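Synaptonemal complex protein 2 (Mus musculus, PDB 5IWZ) is a major component of the axial and lateral elements of synaptonemal complexes in meiotic prophase, required for chromosome synapsis and for inserting SYCP3. Local coordinates at residues K102-S105 / W106-S110; D310-L313 / G314-T317. All coordinates share one frame; numbering follows the deposited sequence.

Interaction 1: K102-S105 / W106-S110; sequences KMVS and WFENS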
loop_
_atom_site.group_PDB
_atom_site.type_symbol
_atom_site.label_atom_id
_atom_site.label_comp_id
_atom_site.label_asym_id
_atom_site.label_seq_id
_atom_site.Cartn_x
_atom_site.Cartn_y
_atom_site.Cartn_z
ATOM N N LYS A 102 20.044 3.293 8.816
ATOM C CA LYS A 102 19.544 2.187 9.633
ATOM C C LYS A 102 18.189 1.701 9.124
ATOM O O LYS A 102 17.951 0.493 9.033
ATOM C CB LYS A 102 19.457 2.587 11.102
ATOM C CG LYS A 102 20.657 2.132 11.930
ATOM C CD LYS A 102 21.889 2.943 11.646
ATOM C CE LYS A 102 23.055 2.541 12.553
ATOM N NZ LYS A 102 23.603 1.196 12.203
ATOM N N MET A 103 17.295 2.616 8.759
ATOM C CA MET A 103 15.988 2.165 8.277
ATOM C C MET A 103 16.095 1.426 6.947
ATOM O O MET A 103 15.318 0.498 6.704
ATOM C CB MET A 103 15.036 3.345 8.169
ATOM C CG MET A 103 14.897 4.007 9.517
ATOM S SD MET A 103 13.241 4.556 9.887
ATOM C CE MET A 103 12.249 3.271 9.155
ATOM N N VAL A 104 17.046 1.812 6.082
ATOM C CA VAL A 104 17.304 1.029 4.870
ATOM C C VAL A 104 17.722 -0.385 5.244
ATOM O O VAL A 104 17.216 -1.382 4.699
ATOM C CB VAL A 104 18.370 1.720 4.001
ATOM C CG1 VAL A 104 18.857 0.784 2.877
ATOM C CG2 VAL A 104 17.807 3.008 3.428
ATOM N N SER A 105 18.636 -0.485 6.205
ATOM C CA SER A 105 19.069 -1.777 6.716
ATOM C C SER A 105 17.905 -2.583 7.292
ATOM O O SER A 105 17.789 -3.786 7.028
ATOM C CB SER A 105 20.152 -1.561 7.769
ATOM O OG SER A 105 20.358 -2.742 8.500
ATOM N N TRP A 106 17.028 -1.950 8.081
ATOM C CA TRP A 106 15.911 -2.706 8.643
ATOM C C TRP A 106 15.001 -3.212 7.534
ATOM O O TRP A 106 14.525 -4.357 7.575
ATOM C CB TRP A 106 15.120 -1.859 9.645
ATOM C CG TRP A 106 15.957 -1.304 10.770
ATOM C CD1 TRP A 106 17.185 -1.760 11.197
ATOM C CD2 TRP A 106 15.654 -0.155 11.574
ATOM N NE1 TRP A 106 17.650 -0.966 12.231
ATOM C CE2 TRP A 106 16.730 0.024 12.477
ATOM C CE3 TRP A 106 14.574 0.739 11.622
ATOM C CZ2 TRP A 106 16.747 1.048 13.415
ATOM C CZ3 TRP A 106 14.600 1.767 12.559
ATOM C CH2 TRP A 106 15.675 1.906 13.441
ATOM N N PHE A 107 14.767 -2.374 6.520
ATOM C CA PHE A 107 13.968 -2.789 5.371
ATOM C C PHE A 107 14.642 -3.923 4.606
ATOM O O PHE A 107 13.978 -4.880 4.195
ATOM C CB PHE A 107 13.736 -1.586 4.449
ATOM C CG PHE A 107 12.964 -1.917 3.226
ATOM C CD1 PHE A 107 11.601 -2.148 3.294
ATOM C CD2 PHE A 107 13.597 -1.998 1.999
ATOM C CE1 PHE A 107 10.874 -2.456 2.148
ATOM C CE2 PHE A 107 12.887 -2.298 0.862
ATOM C CZ PHE A 107 11.518 -2.526 0.934
ATOM N N GLU A 108 15.963 -3.822 4.393
ATOM C CA GLU A 108 16.710 -4.911 3.770
ATOM C C GLU A 108 16.596 -6.195 4.580
ATOM O O GLU A 108 16.406 -7.281 4.021
ATOM C CB GLU A 108 18.186 -4.526 3.627
ATOM C CG GLU A 108 18.473 -3.400 2.641
ATOM C CD GLU A 108 18.511 -3.874 1.205
ATOM O OE1 GLU A 108 18.762 -3.032 0.311
ATOM O OE2 GLU A 108 18.294 -5.085 0.968
ATOM N N ASN A 109 16.763 -6.094 5.903
ATOM C CA ASN A 109 16.640 -7.237 6.805
ATOM C C ASN A 109 15.205 -7.733 6.949
ATOM O O ASN A 109 14.987 -8.743 7.624
ATOM C CB ASN A 109 17.191 -6.877 8.183
ATOM C CG ASN A 109 18.703 -6.665 8.165
ATOM O OD1 ASN A 109 19.395 -7.144 7.264
ATOM N ND2 ASN A 109 19.215 -5.942 9.152
ATOM N N SER A 110 14.233 -7.040 6.368
ATOM C CA SER A 110 12.852 -7.498 6.327
ATOM C C SER A 110 12.532 -8.251 5.048
ATOM O O SER A 110 11.415 -8.763 4.909
ATOM C CB SER A 110 11.888 -6.310 6.452
ATOM O OG SER A 110 12.089 -5.614 7.673
#
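In the last turns of helix 99-108, within the armadillo-repeat-like domain, Trp106 folds its indole back over the preceding turn, against Lys102 and Met103. Four successive i to i+4 backbone hydrogen bonds define the helical geometry, from Trp106 N to Lys102 O (2.8 Å) through to Asn109 N with Ser105 O (2.8 Å, N-H...O 165°). The indole has CG anti to the carbonyl carbon (chi1 -56°), which lays one ring face across the backbone: Lys102 O stands 3.1 Å above the ring plane, displaced toward the rim. Two side chains flank this site. Lys102 CB lies 3.9 Å from Trp106 CZ2, while Met103 reaches the other rim of the benzo ring, its CG 3.8 Å from Trp106 CZ3. Met103 SD follows as an oblique Met-aromatic contact, 5.1 Å from the centroid of the six-membered ring and 57° off its normal. One turn on, Ser110 OG donates to Trp106 O (2.7 Å), adding a side-chain bond to the backbone. Outside the two segments, Asp54 of helix 49-63 receives Trp106 NE1 through OD2 and forms a salt bridge to Lys102 NZ through OD1. One carboxylate thus grips both polar ends, so the indole's rotation is probably fixed by its NE1 bond as well as by apolar contact, and the lysine's charge is probably offset beside it.

Interaction 2: D310-L313 / G314-T317; sequences DFNL and GSHT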
loop_
_atom_site.group_PDB
_atom_site.type_symbol
_atom_site.label_atom_id
_atom_site.label_comp_id
_atom_site.label_asym_id
_atom_site.label_seq_id
_atom_site.Cartn_x
_atom_site.Cartn_y
_atom_site.Cartn_z
ATOM N N ASP A 310 -13.519 -3.681 -11.199
ATOM C CA ASP A 310 -12.237 -4.256 -11.605
ATOM C C ASP A 310 -12.075 -5.625 -10.970
ATOM O O ASP A 310 -12.170 -5.761 -9.746
ATOM C CB ASP A 310 -11.086 -3.334 -11.217
ATOM C CG ASP A 310 -11.187 -2.005 -11.916
ATOM O OD1 ASP A 310 -11.273 -2.008 -13.166
ATOM O OD2 ASP A 310 -11.280 -0.972 -11.223
ATOM N N PHE A 311 -11.877 -6.632 -11.813
ATOM C CA PHE A 311 -11.662 -8.012 -11.398
ATOM C C PHE A 311 -10.172 -8.279 -11.528
ATOM O O PHE A 311 -9.648 -8.319 -12.642
ATOM C CB PHE A 311 -12.465 -8.978 -12.269
ATOM C CG PHE A 311 -13.957 -8.910 -12.059
ATOM C CD1 PHE A 311 -14.624 -9.923 -11.366
ATOM C CD2 PHE A 311 -14.700 -7.856 -12.577
ATOM C CE1 PHE A 311 -16.006 -9.876 -11.179
ATOM C CE2 PHE A 311 -16.081 -7.809 -12.401
ATOM C CZ PHE A 311 -16.736 -8.814 -11.708
ATOM N N ASN A 312 -9.495 -8.479 -10.399
ATOM C CA ASN A 312 -8.031 -8.459 -10.341
ATOM C C ASN A 312 -7.488 -9.875 -10.221
ATOM O O ASN A 312 -7.497 -10.462 -9.139
ATOM C CB ASN A 312 -7.580 -7.589 -9.176
ATOM C CG ASN A 312 -8.056 -6.159 -9.328
ATOM O OD1 ASN A 312 -7.732 -5.483 -10.321
ATOM N ND2 ASN A 312 -8.856 -5.694 -8.365
ATOM N N LEU A 313 -6.981 -10.410 -11.338
ATOM C CA LEU A 313 -6.568 -11.810 -11.388
ATOM C C LEU A 313 -5.257 -12.052 -10.653
ATOM O O LEU A 313 -5.001 -13.173 -10.193
ATOM C CB LEU A 313 -6.432 -12.265 -12.841
ATOM C CG LEU A 313 -7.674 -12.691 -13.621
ATOM C CD1 LEU A 313 -8.842 -11.711 -13.447
ATOM C CD2 LEU A 313 -7.288 -12.828 -15.107
ATOM N N GLY A 314 -4.413 -11.036 -10.529
ATOM C CA GLY A 314 -3.183 -11.227 -9.783
ATOM C C GLY A 314 -3.419 -11.253 -8.286
ATOM O O GLY A 314 -2.876 -12.103 -7.572
ATOM N N SER A 315 -4.229 -10.328 -7.791
ATOM C CA SER A 315 -4.447 -10.179 -6.364
ATOM C C SER A 315 -5.681 -10.912 -5.868
ATOM O O SER A 315 -5.927 -10.926 -4.656
ATOM C CB SER A 315 -4.558 -8.698 -6.023
ATOM O OG SER A 315 -5.558 -8.105 -6.827
ATOM N N HIS A 316 -6.468 -11.498 -6.767
ATOM C CA HIS A 316 -7.676 -12.246 -6.405
ATOM C C HIS A 316 -8.613 -11.383 -5.573
ATOM O O HIS A 316 -9.081 -11.770 -4.502
ATOM C CB HIS A 316 -7.320 -13.554 -5.693
ATOM C CG HIS A 316 -6.665 -14.546 -6.600
ATOM N ND1 HIS A 316 -7.371 -15.524 -7.261
ATOM C CD2 HIS A 316 -5.379 -14.663 -7.016
ATOM C CE1 HIS A 316 -6.544 -16.228 -8.014
ATOM N NE2 HIS A 316 -5.329 -15.722 -7.888
ATOM N N THR A 317 -8.864 -10.173 -6.073
ATOM C CA THR A 317 -9.788 -9.247 -5.444
ATOM C C THR A 317 -10.758 -8.723 -6.491
ATOM O O THR A 317 -10.508 -8.778 -7.700
ATOM C CB THR A 317 -9.070 -8.037 -4.800
ATOM O OG1 THR A 317 -8.466 -7.242 -5.834
ATOM C CG2 THR A 317 -7.995 -8.491 -3.811
#
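Asn312 and Thr317 meet side chain to side chain, the amide ND2 donating to Thr317 OG1 at 3.0 Å. The bond is moderately bent (N-H...O 148°), with the hydroxyl tilted out of the amide plane. Asn312 holds CG anti to its carbonyl carbon (chi1 -61°), directing the amide toward the threonine, whereas Thr317 tucks OG1 between its own backbone N and carbonyl carbon (chi1 66°). Ser315 brings its OG to 3.1 Å from Asn312 CB; its polar partner is Asp215. These residues sit at the turn joining strands 308-312 and 317-321 of an antiparallel sheet in the Spt16M-like domain. Asn312 and Thr317 form a hydrogen-bonded pair, with Asn312 N giving to Thr317 O at 2.9 Å. His316 and Thr317 both face Asn312, a G1 beta bulge: His316 N makes a weak bond to Asn312 O (2.8 Å), and Thr317 N a second weak one to the same Asn312 O (3.4 Å). His316, at the first bulge position, takes up the left-handed backbone conformation expected there, and its imidazole lays one face over Leu313 O, which is 3.5 Å from His316 CD2. Were Asn312 replaced by an alanine, Thr317 OG1 would probably lose its amide donor and the backbone N of Tyr216 its OD1 acceptor. The same ND2 also bonds Ser319 OG, on the strand that Thr317 begins.

Interactions 1 and 2 lie on opposite sides of the chain's centre, and each is a local contact between neighbouring residues, one in the armadillo-repeat-like domain and one in the Spt16M-like domain. Their centres are 30 Å apart and their nearest atoms about 19 Å, so neither touches the other, and along the chain the first closes before the second opens. Their outside partners differ in kind. Interaction 1 is met by side chains of helices 49-63, 123-141 and 144-163. In interaction 2 the turn between two strands meets the loop at Asp215, the start of helix 216-229 at Tyr216, helix 169-185 at Phe169, and helix 383-390.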